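PDB 5O9X: phosphoacetylglucosamine mutase from Aspergillus lentulus, which catalyses the interconversion of the 6-phosphate and 1-phosphate forms of N-acetylglucosamine, a step toward UDP-N-acetylglucosamine. Local coordinates for residues Y27-F32 / T359-K364. The protein carries 1 engineered substitution. Numbering follows the deposited sequence.
With G16 (1,6-di-O-phosphono-alpha-D-glucopyranose), chain B.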
loop_
_atom_site.group_PDB
_atom_site.type_symbol
_atom_site.label_atom_id
_atom_site.label_comp_id
_atom_site.label_asym_id
_atom_site.label_seq_id
_atom_site.Cartn_x
_atom_site.Cartn_y
_atom_site.Cartn_z
ATOM N N TYR A 27 13.442 5.222 9.291
ATOM C CA TYR A 27 12.739 4.255 8.437
ATOM C C TYR A 27 11.324 4.767 7.983
ATOM O O TYR A 27 10.889 4.516 6.856
ATOM C CB TYR A 27 12.665 2.905 9.150
ATOM C CG TYR A 27 12.329 1.751 8.247
ATOM C CD1 TYR A 27 13.352 1.066 7.541
ATOM C CD2 TYR A 27 10.997 1.314 8.106
ATOM C CE1 TYR A 27 13.037 -0.000 6.736
ATOM C CE2 TYR A 27 10.677 0.200 7.308
ATOM C CZ TYR A 27 11.693 -0.437 6.623
ATOM O OH TYR A 27 11.448 -1.512 5.779
ATOM N N GLY A 28 10.635 5.499 8.842
ATOM C CA GLY A 28 9.368 6.152 8.419
ATOM C C GLY A 28 8.236 5.129 8.320
ATOM O O GLY A 28 8.317 3.988 8.828
ATOM N N THR A 29 7.186 5.529 7.648
ATOM C CA THR A 29 5.972 4.717 7.575
ATOM C C THR A 29 6.227 3.442 6.764
ATOM O O THR A 29 5.674 2.355 7.109
ATOM C CB THR A 29 4.889 5.577 6.891
ATOM O OG1 THR A 29 4.658 6.744 7.688
ATOM C CG2 THR A 29 3.544 4.837 6.803
ATOM N N ALA A 30 6.937 3.597 5.632
ATOM C CA ALA A 30 7.121 2.489 4.642
ATOM C C ALA A 30 8.583 2.235 4.205
ATOM O O ALA A 30 8.796 1.574 3.197
ATOM C CB ALA A 30 6.254 2.759 3.387
ATOM N N GLY A 31 9.564 2.759 4.891
ATOM C CA GLY A 31 10.962 2.515 4.460
ATOM C C GLY A 31 11.596 3.860 4.188
ATOM O O GLY A 31 10.866 4.863 4.042
ATOM N N PHE A 32 12.924 3.914 4.085
ATOM C CA PHE A 32 13.616 5.154 3.870
ATOM C C PHE A 32 13.102 5.806 2.577
ATOM O O PHE A 32 12.927 5.111 1.564
ATOM C CB PHE A 32 15.114 4.902 3.731
ATOM C CG PHE A 32 15.724 4.239 4.958
ATOM C CD1 PHE A 32 15.919 4.967 6.145
ATOM C CD2 PHE A 32 16.071 2.885 4.916
ATOM C CE1 PHE A 32 16.438 4.328 7.275
ATOM C CE2 PHE A 32 16.618 2.243 6.046
ATOM C CZ PHE A 32 16.816 2.986 7.217
ATOM N N THR A 359 -6.333 1.519 13.403
ATOM C CA THR A 359 -4.916 1.336 13.692
ATOM C C THR A 359 -4.117 2.559 13.240
ATOM O O THR A 359 -4.665 3.464 12.581
ATOM C CB THR A 359 -4.267 0.090 13.004
ATOM O OG1 THR A 359 -4.133 0.336 11.596
ATOM C CG2 THR A 359 -5.118 -1.203 13.208
ATOM N N ASN A 360 -2.837 2.574 13.578
ATOM C CA ASN A 360 -1.912 3.602 13.024
ATOM C C ASN A 360 -1.863 3.545 11.487
ATOM O O ASN A 360 -2.122 2.489 10.903
ATOM C CB ASN A 360 -0.458 3.367 13.521
ATOM C CG ASN A 360 -0.266 3.720 14.996
ATOM O OD1 ASN A 360 -1.209 4.069 15.713
ATOM N ND2 ASN A 360 0.969 3.598 15.452
ATOM N N THR A 361 -1.474 4.666 10.874
ATOM C CA THR A 361 -1.219 4.743 9.450
ATOM C C THR A 361 -0.058 3.829 9.068
ATOM O O THR A 361 0.964 3.738 9.801
ATOM C CB THR A 361 -0.955 6.197 9.051
ATOM O OG1 THR A 361 -2.227 6.822 8.958
ATOM C CG2 THR A 361 -0.265 6.333 7.697
ATOM N N GLY A 362 -0.230 3.156 7.934
ATOM C CA GLY A 362 0.885 2.324 7.377
ATOM C C GLY A 362 0.332 0.880 7.305
ATOM O O GLY A 362 -0.081 0.297 8.321
ATOM N N VAL A 363 0.381 0.270 6.114
ATOM C CA VAL A 363 -0.119 -1.086 5.848
ATOM C C VAL A 363 0.325 -2.171 6.890
ATOM O O VAL A 363 -0.433 -3.039 7.280
ATOM C CB VAL A 363 0.364 -1.561 4.413
ATOM C CG1 VAL A 363 -0.147 -2.975 4.111
ATOM C CG2 VAL A 363 -0.171 -0.629 3.346
ATOM N N LYS A 364 1.538 -2.079 7.359
ATOM C CA LYS A 364 2.047 -3.018 8.335
ATOM C C LYS A 364 1.109 -3.113 9.544
ATOM O O LYS A 364 0.733 -4.200 9.990
ATOM C CB LYS A 364 3.517 -2.630 8.700
ATOM C CG LYS A 364 3.713 -1.228 9.375
ATOM C CD LYS A 364 5.098 -0.597 9.094
ATOM C CE LYS A 364 5.551 0.499 10.083
ATOM N NZ LYS A 364 6.879 1.179 9.724
HETATM C C1 G16 B . 2.850 4.898 2.347
HETATM C C2 G16 B . 2.341 3.760 3.227
HETATM C C3 G16 B . 0.826 3.968 3.546
HETATM C C4 G16 B . 0.503 5.311 4.178
HETATM C C5 G16 B . 1.028 6.401 3.253
HETATM C C6 G16 B . 1.051 7.786 3.856
HETATM O O1 G16 B . 2.148 4.870 1.101
HETATM O O2 G16 B . 2.571 2.432 2.665
HETATM O O3 G16 B . 0.426 2.889 4.293
HETATM O O4 G16 B . -0.953 5.580 4.380
HETATM O O5 G16 B . 2.440 6.235 2.979
HETATM O O6 G16 B . 1.934 7.722 5.065
HETATM P P G16 B . 2.246 9.095 5.872
HETATM O O1P G16 B . 0.905 9.799 6.184
HETATM O O2P G16 B . 3.075 10.011 4.941
HETATM O O3P G16 B . 3.114 8.744 7.098
HETATM P "P'" G16 B . 2.901 4.686 -0.341
HETATM O O1X G16 B . 4.103 3.727 -0.128
HETATM O O2X G16 B . 3.510 6.076 -0.715
HETATM O O3X G16 B . 1.872 4.347 -1.364
HETATM O O HOH W 1 3.671 0.437 6.222
#
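K364 NZ is gripped by three groups: it donates to T29 O at 3.1 Å, more weakly to G28 O at 3.3 Å, and forms a salt bridge with E93 of helix 91-101. The lysine CG sits between its own backbone N and carbonyl carbon (chi1 63°), and the extended chain beyond it carries the ammonium across to the 27-32 loop. NZ reaches T29 O from above the carbonyl plane, 61° out of it, and sits at the edge of the Y27 ring, near the ring plane. T29 O also accepts a hydrogen bond from a water, which K364 N holds weakly in turn. Between the backbones, T29 CG2 packs 3.7 Å from G362 CA, where the absence of a side chain makes room for the methyl. In the four-domain fold of the phosphohexomutases, this brings the loop before the first strand of domain I against the start of helix 363-370 in domain III, within the active-site cleft. Both sides hold the bisphosphate G16. With OG1 anti to its carbonyl carbon, T29 turns the hydroxyl to the phosphate on the sugar's O6, donating from OG1 to O3P at 2.6 Å, whereas V363 N donates to sugar O3 at 3.2 Å. E380 accepts from G362 N at OE2 while its OE1 is hydrogen-bonded to G16.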